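Long-range contacts in ForH (Streptomyces kaniharaensis, PDB 6NKO), which is of unknown function but probably acts in formycin A biosynthesis, resembling the IMP cyclohydrolase of de novo purine synthesis: residues T85-G90 against Y107-I112; H20-L25 against R46-E51; P127-A132 against A206-A211; N117-L122 against R196-Y201. All blocks are in the same frame, centred on the assembly; numbering follows the deposited sequence.

Interaction 1: residues T85-G90 against Y107-I112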
loop_
_atom_site.group_PDB
_atom_site.type_symbol
_atom_site.label_atom_id
_atom_site.label_comp_id
_atom_site.label_asym_id
_atom_site.label_seq_id
_atom_site.Cartn_x
_atom_site.Cartn_y
_atom_site.Cartn_z
ATOM N N THR A 85 9.469 -1.826 8.837
ATOM C CA THR A 85 10.096 -1.080 9.916
ATOM C C THR A 85 9.017 -0.617 10.883
ATOM O O THR A 85 7.822 -0.636 10.573
ATOM C CB THR A 85 10.882 0.139 9.405
ATOM O OG1 THR A 85 9.968 1.124 8.906
ATOM C CG2 THR A 85 11.864 -0.256 8.304
ATOM N N VAL A 86 9.454 -0.188 12.067
ATOM C CA VAL A 86 8.519 0.324 13.064
ATOM C C VAL A 86 7.819 1.574 12.546
ATOM O O VAL A 86 6.622 1.774 12.777
ATOM C CB VAL A 86 9.252 0.591 14.390
ATOM C CG1 VAL A 86 8.331 1.283 15.380
ATOM C CG2 VAL A 86 9.792 -0.708 14.967
ATOM N N SER A 87 8.544 2.424 11.817
ATOM C CA SER A 87 7.973 3.691 11.370
ATOM C C SER A 87 6.843 3.478 10.367
ATOM O O SER A 87 5.789 4.119 10.466
ATOM C CB SER A 87 9.067 4.572 10.770
ATOM O OG SER A 87 9.921 5.080 11.779
ATOM N N VAL A 88 7.035 2.586 9.395
ATOM C CA VAL A 88 6.004 2.368 8.385
ATOM C C VAL A 88 4.858 1.537 8.952
ATOM O O VAL A 88 3.690 1.930 8.870
ATOM C CB VAL A 88 6.606 1.713 7.129
ATOM C CG1 VAL A 88 5.495 1.244 6.199
ATOM C CG2 VAL A 88 7.521 2.686 6.412
ATOM N N MET A 89 5.172 0.375 9.532
ATOM C CA MET A 89 4.122 -0.499 10.045
ATOM C C MET A 89 3.467 0.076 11.294
ATOM O O MET A 89 2.275 -0.155 11.531
ATOM C CB MET A 89 4.689 -1.890 10.329
ATOM C CG MET A 89 5.229 -2.601 9.093
ATOM S SD MET A 89 4.068 -2.572 7.711
ATOM C CE MET A 89 2.729 -3.554 8.382
ATOM N N GLY A 90 4.223 0.820 12.105
ATOM C CA GLY A 90 3.614 1.509 13.229
ATOM C C GLY A 90 2.689 2.625 12.785
ATOM O O GLY A 90 1.635 2.846 13.387
ATOM N N TYR A 107 8.919 8.253 19.521
ATOM C CA TYR A 107 9.790 7.801 18.447
ATOM C C TYR A 107 9.674 8.646 17.187
ATOM O O TYR A 107 10.483 8.475 16.270
ATOM C CB TYR A 107 9.494 6.332 18.120
ATOM C CG TYR A 107 9.876 5.391 19.240
ATOM C CD1 TYR A 107 8.978 5.090 20.256
ATOM C CD2 TYR A 107 11.141 4.818 19.291
ATOM C CE1 TYR A 107 9.324 4.238 21.288
ATOM C CE2 TYR A 107 11.497 3.964 20.320
ATOM C CZ TYR A 107 10.584 3.677 21.315
ATOM O OH TYR A 107 10.929 2.828 22.342
ATOM N N GLY A 108 8.706 9.555 17.122
ATOM C CA GLY A 108 8.563 10.420 15.970
ATOM C C GLY A 108 8.015 9.710 14.750
ATOM O O GLY A 108 8.569 9.830 13.654
ATOM N N ILE A 109 6.923 8.975 14.926
ATOM C CA ILE A 109 6.323 8.173 13.869
ATOM C C ILE A 109 5.056 8.883 13.399
ATOM O O ILE A 109 4.069 8.950 14.146
ATOM C CB ILE A 109 6.015 6.748 14.344
ATOM C CG1 ILE A 109 7.296 6.059 14.822
ATOM C CG2 ILE A 109 5.351 5.953 13.229
ATOM C CD1 ILE A 109 7.057 4.731 15.511
ATOM N N PRO A 110 5.026 9.412 12.181
ATOM C CA PRO A 110 3.793 10.005 11.663
ATOM C C PRO A 110 2.791 8.933 11.264
ATOM O O PRO A 110 3.140 7.788 10.971
ATOM C CB PRO A 110 4.267 10.796 10.441
ATOM C CG PRO A 110 5.472 10.051 9.971
ATOM C CD PRO A 110 6.118 9.440 11.191
ATOM N N ARG A 111 1.523 9.326 11.264
ATOM C CA ARG A 111 0.461 8.435 10.826
ATOM C C ARG A 111 0.457 8.337 9.306
ATOM O O ARG A 111 0.643 9.335 8.604
ATOM C CB ARG A 111 -0.895 8.934 11.330
ATOM C CG ARG A 111 -2.088 8.462 10.516
ATOM C CD ARG A 111 -2.385 6.992 10.767
ATOM N NE ARG A 111 -3.094 6.775 12.024
ATOM C CZ ARG A 111 -2.989 5.674 12.760
ATOM N NH1 ARG A 111 -2.198 4.685 12.366
ATOM N NH2 ARG A 111 -3.672 5.559 13.890
ATOM N N ILE A 112 0.268 7.123 8.802
ATOM C CA ILE A 112 0.067 6.886 7.378
ATOM C C ILE A 112 -1.437 6.830 7.143
ATOM O O ILE A 112 -2.118 5.914 7.617
ATOM C CB ILE A 112 0.767 5.603 6.908
ATOM C CG1 ILE A 112 2.283 5.821 6.846
ATOM C CG2 ILE A 112 0.239 5.180 5.547
ATOM C CD1 ILE A 112 3.093 4.542 6.863
HETATM O O HOH W 1 5.015 6.549 9.262
#
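The carbonyl oxygen of S87 meets I109 and a water at once: I109 CG2 lies 3.3 Å from S87 O, and water 1 gives it a hydrogen at 2.8 Å. The same water donates its other hydrogen to P110 O at 2.8 Å, so two acceptors that could not bond each other are bridged. I109 turns its branched side chain to the first turns of helix 86-93. CG2, standing anti to the backbone N, leans on S87, while CD1 runs out to V86 CG1 at 3.7 Å, the two side chains crossing at about a right angle. G90 suits this face because a CB here would point at I109, close to CD1, and would run into V86 O. Deeper in, I112 puts CD1 3.3 Å from V88 O and 4.1 Å from V88 CG1, an aliphatic plug that also packs on L22 and V24 of the sheet. R111 starts off away from the helix but bends at chi2 and chi3 (73° and 78°), and its guanidinium curls back to bond G91 O and A94 O, a positive group at the C-terminal end of helix 86-93 that the carbonyls there would probably favour. T85 N-caps the helix through a weak bond from V88 N. A Schellman motif at G108, whose positive phi suits glycine, ends helix 98-107, and the segment 107-112 is the connection into strand 114-117, as in parallel alpha/beta folds.

Interaction 2: residues H20-L25 against R46-E51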
loop_
_atom_site.group_PDB
_atom_site.type_symbol
_atom_site.label_atom_id
_atom_site.label_comp_id
_atom_site.label_asym_id
_atom_site.label_seq_id
_atom_site.Cartn_x
_atom_site.Cartn_y
_atom_site.Cartn_z
ATOM N N HIS A 20 0.376 17.506 8.061
ATOM C CA HIS A 20 -0.875 16.827 8.405
ATOM C C HIS A 20 -0.994 15.394 7.803
ATOM O O HIS A 20 -1.374 14.468 8.531
ATOM C CB HIS A 20 -2.083 17.702 7.982
ATOM C CG HIS A 20 -2.525 18.706 9.019
ATOM N ND1 HIS A 20 -3.524 18.430 9.934
ATOM C CD2 HIS A 20 -2.168 19.997 9.240
ATOM C CE1 HIS A 20 -3.737 19.492 10.696
ATOM N NE2 HIS A 20 -2.925 20.456 10.298
ATOM N N MET A 21 -0.655 15.168 6.522
ATOM C CA MET A 21 -1.028 13.912 5.866
ATOM C C MET A 21 0.087 13.250 5.054
ATOM O O MET A 21 1.025 13.888 4.566
ATOM C CB MET A 21 -2.241 14.092 4.952
ATOM C CG MET A 21 -3.544 14.010 5.704
ATOM S SD MET A 21 -4.107 15.641 6.183
ATOM C CE MET A 21 -4.550 15.325 7.888
ATOM N N LEU A 22 -0.088 11.932 4.867
ATOM C CA LEU A 22 0.905 11.044 4.262
ATOM C C LEU A 22 0.242 9.814 3.642
ATOM O O LEU A 22 -0.541 9.130 4.306
ATOM C CB LEU A 22 1.940 10.614 5.305
ATOM C CG LEU A 22 2.971 9.549 4.931
ATOM C CD1 LEU A 22 3.735 9.956 3.685
ATOM C CD2 LEU A 22 3.943 9.301 6.079
ATOM N N ALA A 23 0.592 9.521 2.385
ATOM C CA ALA A 23 0.149 8.333 1.661
ATOM C C ALA A 23 1.351 7.498 1.239
ATOM O O ALA A 23 2.415 8.045 0.936
ATOM C CB ALA A 23 -0.663 8.701 0.419
ATOM N N VAL A 24 1.174 6.175 1.202
ATOM C CA VAL A 24 2.204 5.241 0.750
ATOM C C VAL A 24 1.673 4.516 -0.479
ATOM O O VAL A 24 0.652 3.822 -0.404
ATOM C CB VAL A 24 2.599 4.242 1.849
ATOM C CG1 VAL A 24 3.655 3.264 1.334
ATOM C CG2 VAL A 24 3.108 4.976 3.080
ATOM N N LEU A 25 2.373 4.662 -1.603
ATOM C CA LEU A 25 1.963 4.084 -2.881
ATOM C C LEU A 25 2.910 2.937 -3.217
ATOM O O LEU A 25 4.060 3.169 -3.603
ATOM C CB LEU A 25 1.968 5.143 -3.983
ATOM C CG LEU A 25 0.683 5.929 -4.264
ATOM C CD1 LEU A 25 -0.063 6.295 -2.989
ATOM C CD2 LEU A 25 0.997 7.177 -5.074
ATOM N N ARG A 46 1.656 14.425 1.735
ATOM C CA ARG A 46 2.953 13.858 1.410
ATOM C C ARG A 46 2.724 12.492 0.780
ATOM O O ARG A 46 1.953 11.684 1.304
ATOM C CB ARG A 46 3.833 13.742 2.653
ATOM C CG ARG A 46 4.419 15.069 3.110
ATOM C CD ARG A 46 5.281 14.887 4.342
ATOM N NE ARG A 46 6.093 13.676 4.265
ATOM C CZ ARG A 46 6.307 12.854 5.287
ATOM N NH1 ARG A 46 5.765 13.110 6.470
ATOM N NH2 ARG A 46 7.064 11.776 5.127
ATOM N N VAL A 47 3.367 12.251 -0.357
ATOM C CA VAL A 47 3.175 11.027 -1.121
ATOM C C VAL A 47 4.513 10.308 -1.199
ATOM O O VAL A 47 5.485 10.850 -1.739
ATOM C CB VAL A 47 2.613 11.311 -2.521
ATOM C CG1 VAL A 47 2.530 10.027 -3.336
ATOM C CG2 VAL A 47 1.245 11.971 -2.411
ATOM N N ALA A 48 4.561 9.096 -0.653
ATOM C CA ALA A 48 5.758 8.269 -0.655
ATOM C C ALA A 48 5.467 6.968 -1.388
ATOM O O ALA A 48 4.368 6.415 -1.277
ATOM C CB ALA A 48 6.235 7.986 0.771
ATOM N N ALA A 49 6.453 6.479 -2.135
ATOM C CA ALA A 49 6.243 5.362 -3.043
ATOM C C ALA A 49 7.380 4.357 -2.944
ATOM O O ALA A 49 8.509 4.699 -2.583
ATOM C CB ALA A 49 6.115 5.845 -4.492
ATOM N N THR A 50 7.063 3.106 -3.273
ATOM C CA THR A 50 8.078 2.074 -3.408
ATOM C C THR A 50 8.827 2.252 -4.727
ATOM O O THR A 50 8.616 3.216 -5.467
ATOM C CB THR A 50 7.455 0.684 -3.320
ATOM O OG1 THR A 50 6.308 0.613 -4.175
ATOM C CG2 THR A 50 7.049 0.365 -1.890
ATOM N N GLU A 51 9.684 1.277 -5.040
ATOM C CA GLU A 51 10.700 1.472 -6.070
ATOM C C GLU A 51 10.082 1.743 -7.441
ATOM O O GLU A 51 10.461 2.701 -8.122
ATOM C CB GLU A 51 11.642 0.258 -6.100
ATOM C CG GLU A 51 11.034 -1.047 -6.610
ATOM C CD GLU A 51 10.239 -1.797 -5.550
ATOM O OE1 GLU A 51 10.332 -1.445 -4.354
ATOM O OE2 GLU A 51 9.504 -2.735 -5.919
#
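L22 and R46 sit side by side as neighbours in two parallel strands, and the leucine slips under the arginine's flat end. With CG anti to the backbone N (chi1 173°), L22 swings CD1 to 3.9 Å from R46 CB and about 4.0 Å above one face of the guanidinium, off toward its rim. The bend of the arginine chain at chi3 (40°) folds the group over this methyl, while NE forms a salt bridge with E65 on the next strand. An alanine here in place of R46 would probably leave E65 without its charged mate and strip the cover from the L22 methyls. Further along the same face, A48 has only a methyl, and L22 CD1 reaches A48 CB at 4.3 Å. The pairing belongs to a beta-alpha-beta unit, strand 22-26, helix 33-42 and strand 46-49, in the parallel sheet of the MGS-like domain. On the other face L25 and V47 meet obliquely, L25 CD2 to V47 CG1 3.7 Å, both suited to the apolar layer beneath helix 33-42; A49 keeps the same side small, next to Y54. Between the faces a ladder of N-H to O bonds holds the strands in register, L25 N to A48 O at 2.7 Å among them.

Interaction 3: residues P127-A132 against A206-A211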
loop_
_atom_site.group_PDB
_atom_site.type_symbol
_atom_site.label_atom_id
_atom_site.label_comp_id
_atom_site.label_asym_id
_atom_site.label_seq_id
_atom_site.Cartn_x
_atom_site.Cartn_y
_atom_site.Cartn_z
ATOM N N PRO A 127 1.380 -27.981 -15.010
ATOM C CA PRO A 127 2.168 -29.038 -14.361
ATOM C C PRO A 127 3.659 -28.848 -14.596
ATOM O O PRO A 127 4.098 -28.521 -15.701
ATOM C CB PRO A 127 1.650 -30.321 -15.020
ATOM C CG PRO A 127 0.279 -29.973 -15.495
ATOM C CD PRO A 127 0.348 -28.531 -15.905
ATOM N N GLY A 128 4.437 -29.055 -13.537
ATOM C CA GLY A 128 5.867 -28.821 -13.608
ATOM C C GLY A 128 6.241 -27.358 -13.669
ATOM O O GLY A 128 7.305 -27.020 -14.197
ATOM N N LEU A 129 5.392 -26.482 -13.135
ATOM C CA LEU A 129 5.628 -25.045 -13.205
ATOM C C LEU A 129 6.925 -24.667 -12.499
ATOM O O LEU A 129 7.124 -24.982 -11.323
ATOM C CB LEU A 129 4.451 -24.298 -12.578
ATOM C CG LEU A 129 4.530 -22.775 -12.511
ATOM C CD1 LEU A 129 4.552 -22.183 -13.909
ATOM C CD2 LEU A 129 3.360 -22.229 -11.708
ATOM N N ASP A 130 7.804 -23.993 -13.226
ATOM C CA ASP A 130 9.051 -23.498 -12.648
ATOM C C ASP A 130 8.745 -22.360 -11.681
ATOM O O ASP A 130 8.114 -21.374 -12.083
ATOM C CB ASP A 130 9.990 -23.027 -13.758
ATOM C CG ASP A 130 11.376 -22.668 -13.245
ATOM O OD1 ASP A 130 11.693 -22.986 -12.081
ATOM O OD2 ASP A 130 12.155 -22.069 -14.017
ATOM N N PRO A 131 9.149 -22.455 -10.410
ATOM C CA PRO A 131 8.855 -21.369 -9.461
ATOM C C PRO A 131 9.421 -20.016 -9.863
ATOM O O PRO A 131 8.928 -18.991 -9.375
ATOM C CB PRO A 131 9.483 -21.868 -8.152
ATOM C CG PRO A 131 9.481 -23.349 -8.279
ATOM C CD PRO A 131 9.704 -23.644 -9.738
ATOM N N ALA A 132 10.432 -19.975 -10.733
ATOM C CA ALA A 132 11.022 -18.701 -11.130
ATOM C C ALA A 132 10.029 -17.796 -11.848
ATOM O O ALA A 132 10.207 -16.573 -11.846
ATOM C CB ALA A 132 12.242 -18.940 -12.022
ATOM N N ALA A 206 -0.885 -20.114 -3.982
ATOM C CA ALA A 206 -0.880 -21.493 -3.504
ATOM C C ALA A 206 -1.085 -22.473 -4.651
ATOM O O ALA A 206 -0.453 -23.534 -4.694
ATOM C CB ALA A 206 -1.958 -21.686 -2.436
ATOM N N GLU A 207 -1.964 -22.131 -5.596
ATOM C CA GLU A 207 -2.177 -22.987 -6.758
ATOM C C GLU A 207 -0.916 -23.115 -7.602
ATOM O O GLU A 207 -0.665 -24.175 -8.186
ATOM C CB GLU A 207 -3.326 -22.440 -7.603
ATOM C CG GLU A 207 -4.098 -23.498 -8.361
ATOM C CD GLU A 207 -5.186 -22.903 -9.233
ATOM O OE1 GLU A 207 -5.186 -21.668 -9.427
ATOM O OE2 GLU A 207 -6.043 -23.671 -9.721
ATOM N N LEU A 208 -0.113 -22.052 -7.681
ATOM C CA LEU A 208 1.129 -22.129 -8.445
ATOM C C LEU A 208 2.148 -23.018 -7.744
ATOM O O LEU A 208 2.852 -23.797 -8.398
ATOM C CB LEU A 208 1.692 -20.726 -8.675
ATOM C CG LEU A 208 0.759 -19.746 -9.394
ATOM C CD1 LEU A 208 1.432 -18.401 -9.613
ATOM C CD2 LEU A 208 0.275 -20.322 -10.717
ATOM N N PHE A 209 2.240 -22.920 -6.415
ATOM C CA PHE A 209 3.137 -23.800 -5.672
ATOM C C PHE A 209 2.699 -25.254 -5.790
ATOM O O PHE A 209 3.537 -26.154 -5.920
ATOM C CB PHE A 209 3.199 -23.373 -4.205
ATOM C CG PHE A 209 4.186 -22.273 -3.933
ATOM C CD1 PHE A 209 5.543 -22.480 -4.107
ATOM C CD2 PHE A 209 3.754 -21.028 -3.503
ATOM C CE1 PHE A 209 6.454 -21.469 -3.858
ATOM C CE2 PHE A 209 4.660 -20.012 -3.252
ATOM C CZ PHE A 209 6.012 -20.233 -3.429
ATOM N N GLY A 210 1.387 -25.502 -5.751
ATOM C CA GLY A 210 0.894 -26.858 -5.930
ATOM C C GLY A 210 1.196 -27.413 -7.309
ATOM O O GLY A 210 1.620 -28.563 -7.447
ATOM N N ALA A 211 0.980 -26.603 -8.351
ATOM C CA ALA A 211 1.332 -27.013 -9.705
ATOM C C ALA A 211 2.837 -27.156 -9.889
ATOM O O ALA A 211 3.273 -27.904 -10.771
ATOM C CB ALA A 211 0.775 -26.014 -10.721
#
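The loop 127-132 bends past the last turn of helix 184-212 so that the backbone N of G128 and that of L129 both face A211 O, at 3.2 Å and 3.5 Å, two weak hydrogen bonds onto one acceptor. Amides of the loop that follows strand 114-117 in the alpha/beta domain thus meet a carbonyl near the end of the C-terminal helix, where a further turn of helix would otherwise supply the donors, and loop and helix are joined. The G128 bond is much bent, with 125° at the hydrogen, whereas that of L129 is straighter at 155°. G128 has positive phi, easy for glycine, and the turn there leaves two successive N-H groups facing one oxygen. L129 turns its side chain to the helix, and as a leucine it can put a methyl on L208. Its CG stands anti to the backbone N (chi1 178°), which carries CD2 over to L208, the two leucines crossing at a slant. F134 touches both of them, and S212 OG bonds L129 O. A211, with its single methyl, lets the loop lie close, L129 CB sitting 4.5 Å from A211 CB. L129 CD2 ends up 3.8 Å from L208 CD2 and 3.7 Å from L208 O.

Interaction 4: residues N117-L122 against R196-Y201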
loop_
_atom_site.group_PDB
_atom_site.type_symbol
_atom_site.label_atom_id
_atom_site.label_comp_id
_atom_site.label_asym_id
_atom_site.label_seq_id
_atom_site.Cartn_x
_atom_site.Cartn_y
_atom_site.Cartn_z
ATOM N N ASN A 117 -1.742 -0.590 -2.577
ATOM C CA ASN A 117 -0.929 -1.782 -2.802
ATOM C C ASN A 117 -1.542 -2.655 -3.889
ATOM O O ASN A 117 -2.709 -3.050 -3.790
ATOM C CB ASN A 117 -0.766 -2.580 -1.502
ATOM C CG ASN A 117 0.123 -3.797 -1.670
ATOM O OD1 ASN A 117 -0.245 -4.905 -1.282
ATOM N ND2 ASN A 117 1.298 -3.598 -2.254
ATOM N N ASN A 118 -0.740 -2.962 -4.914
ATOM C CA ASN A 118 -1.145 -3.751 -6.072
ATOM C C ASN A 118 -0.170 -4.903 -6.265
ATOM O O ASN A 118 0.967 -4.863 -5.790
ATOM C CB ASN A 118 -1.168 -2.906 -7.358
ATOM C CG ASN A 118 -2.449 -2.139 -7.526
ATOM O OD1 ASN A 118 -2.503 -1.151 -8.256
ATOM N ND2 ASN A 118 -3.498 -2.591 -6.852
ATOM N N TYR A 119 -0.607 -5.920 -7.006
ATOM C CA TYR A 119 0.218 -7.090 -7.278
ATOM C C TYR A 119 0.451 -7.279 -8.771
ATOM O O TYR A 119 -0.398 -6.941 -9.602
ATOM C CB TYR A 119 -0.412 -8.352 -6.701
ATOM C CG TYR A 119 -0.944 -8.137 -5.314
ATOM C CD1 TYR A 119 -0.136 -7.592 -4.326
ATOM C CD2 TYR A 119 -2.250 -8.460 -4.993
ATOM C CE1 TYR A 119 -0.613 -7.382 -3.059
ATOM C CE2 TYR A 119 -2.739 -8.255 -3.725
ATOM C CZ TYR A 119 -1.915 -7.716 -2.759
ATOM O OH TYR A 119 -2.392 -7.508 -1.486
ATOM N N TYR A 120 1.617 -7.836 -9.094
ATOM C CA TYR A 120 1.945 -8.180 -10.468
ATOM C C TYR A 120 1.053 -9.316 -10.962
ATOM O O TYR A 120 0.458 -10.064 -10.180
ATOM C CB TYR A 120 3.412 -8.589 -10.580
ATOM C CG TYR A 120 4.383 -7.440 -10.463
ATOM C CD1 TYR A 120 4.460 -6.470 -11.453
ATOM C CD2 TYR A 120 5.221 -7.321 -9.361
ATOM C CE1 TYR A 120 5.345 -5.414 -11.351
ATOM C CE2 TYR A 120 6.109 -6.269 -9.251
ATOM C CZ TYR A 120 6.167 -5.318 -10.249
ATOM O OH TYR A 120 7.048 -4.266 -10.149
ATOM N N LEU A 121 0.969 -9.438 -12.284
ATOM C CA LEU A 121 0.184 -10.505 -12.892
ATOM C C LEU A 121 0.869 -11.849 -12.677
ATOM O O LEU A 121 2.078 -11.983 -12.889
ATOM C CB LEU A 121 0.000 -10.242 -14.385
ATOM C CG LEU A 121 -0.863 -9.041 -14.773
ATOM C CD1 LEU A 121 -0.756 -8.778 -16.266
ATOM C CD2 LEU A 121 -2.313 -9.260 -14.366
ATOM N N LEU A 122 0.092 -12.848 -12.260
ATOM C CA LEU A 122 0.718 -14.144 -12.060
ATOM C C LEU A 122 0.414 -15.076 -13.227
ATOM O O LEU A 122 -0.657 -14.995 -13.836
ATOM C CB LEU A 122 0.232 -14.789 -10.759
ATOM C CG LEU A 122 0.541 -14.027 -9.469
ATOM C CD1 LEU A 122 -0.521 -14.326 -8.427
ATOM C CD2 LEU A 122 1.930 -14.369 -8.948
ATOM N N ARG A 196 -10.402 -9.293 0.653
ATOM C CA ARG A 196 -10.848 -10.191 -0.408
ATOM C C ARG A 196 -9.796 -10.311 -1.502
ATOM O O ARG A 196 -9.492 -11.416 -1.969
ATOM C CB ARG A 196 -12.171 -9.690 -0.986
ATOM C CG ARG A 196 -13.015 -10.759 -1.650
ATOM C CD ARG A 196 -14.404 -10.230 -1.978
ATOM N NE ARG A 196 -15.099 -9.743 -0.790
ATOM C CZ ARG A 196 -15.861 -10.501 -0.007
ATOM N NH1 ARG A 196 -16.027 -11.787 -0.283
ATOM N NH2 ARG A 196 -16.458 -9.977 1.053
ATOM N N ILE A 197 -9.227 -9.180 -1.924
ATOM C CA ILE A 197 -8.184 -9.206 -2.945
ATOM C C ILE A 197 -6.958 -9.955 -2.434
ATOM O O ILE A 197 -6.337 -10.735 -3.166
ATOM C CB ILE A 197 -7.841 -7.768 -3.384
ATOM C CG1 ILE A 197 -8.945 -7.208 -4.284
ATOM C CG2 ILE A 197 -6.497 -7.719 -4.095
ATOM C CD1 ILE A 197 -9.084 -5.706 -4.210
ATOM N N SER A 198 -6.599 -9.745 -1.165
ATOM C CA SER A 198 -5.449 -10.443 -0.599
ATOM C C SER A 198 -5.709 -11.939 -0.487
ATOM O O SER A 198 -4.817 -12.753 -0.756
ATOM C CB SER A 198 -5.096 -9.858 0.768
ATOM O OG SER A 198 -4.498 -8.580 0.633
ATOM N N GLY A 199 -6.925 -12.321 -0.091
ATOM C CA GLY A 199 -7.250 -13.735 0.000
ATOM C C GLY A 199 -7.193 -14.433 -1.344
ATOM O O GLY A 199 -6.707 -15.562 -1.447
ATOM N N ALA A 200 -7.683 -13.769 -2.394
ATOM C CA ALA A 200 -7.620 -14.351 -3.729
ATOM C C ALA A 200 -6.192 -14.384 -4.253
ATOM O O ALA A 200 -5.818 -15.314 -4.980
ATOM C CB ALA A 200 -8.521 -13.572 -4.687
ATOM N N TYR A 201 -5.386 -13.385 -3.892
ATOM C CA TYR A 201 -3.977 -13.370 -4.272
ATOM C C TYR A 201 -3.242 -14.577 -3.696
ATOM O O TYR A 201 -2.508 -15.269 -4.410
ATOM C CB TYR A 201 -3.341 -12.063 -3.796
ATOM C CG TYR A 201 -1.896 -11.857 -4.194
ATOM C CD1 TYR A 201 -1.410 -12.327 -5.407
ATOM C CD2 TYR A 201 -1.020 -11.184 -3.353
ATOM C CE1 TYR A 201 -0.086 -12.133 -5.767
ATOM C CE2 TYR A 201 0.300 -10.985 -3.704
ATOM C CZ TYR A 201 0.763 -11.462 -4.910
ATOM O OH TYR A 201 2.080 -11.263 -5.257
#
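Y119 and Y201 lay their rings over one another in an offset stack, centroids 3.9 Å apart and planes at 11°. The stack fastens the loop that follows strand 114-117, in the parallel alpha/beta fold of the MGS-like domain, to the long C-terminal helix 184-212. Y201 leaves the helix with CG anti to its backbone N (chi1 -176°), which extends its ring to the loop; Y119, whose CB points toward the helix, brings its ring alongside. The overlap is close: Y201 CD2 stands about 3.3 Å above the centre of the Y119 ring. In return the Y119 CB hydrogens lie over the Y201 face, a CH-pi contact with CB 3.9 Å from the Y201 centroid. Tyrosine suits both places because each ring gives a broad apolar face and each hydroxyl has a polar partner. Y119 OH reaches S198 OG, 3.2 Å away near the plane of the ring, a bond in which either may donate, and Y201 OH bonds the backbone N of D139. The Y119 ring also packs against I197 CG2, and P143 and L146 of helix 141-151 touch it, so loop, helix 184-212 and helix 141-151 meet around this one side chain. Were Y119 an alanine, the face of Y201 would probably lose its stacking partner, S198 would lose a hydroxyl mate, and a gap would open beside I197. L122, a compact branched residue, crosses the Y201 side chain at about a right angle, its CD1 at the ring's edge and in plane, 3.5 Å from Y201 CE1.

How the interactions relate
The contacts run from the sheet core to the tip of the long C-terminal helix. Interaction 2 pairs two inner strands of the parallel sheet; interaction 1, about 12 Å away between centres, packs against that sheet, with I112 CG2 3.8 Å from V24 CG2. Interactions 3 and 4 lie about 34 and about 20 Å from interaction 2, centre to centre. They share helix 184-212 and the loop after strand 114-117, their centres are about 17 Å apart, and L208 CD1 touches L122 CB at 4.0 Å. Along the chain interaction 2 closes before interaction 1 opens, and 4 and 3 interleave afterwards, so the last helix is stitched at two levels to one loop of the MGS-like domain.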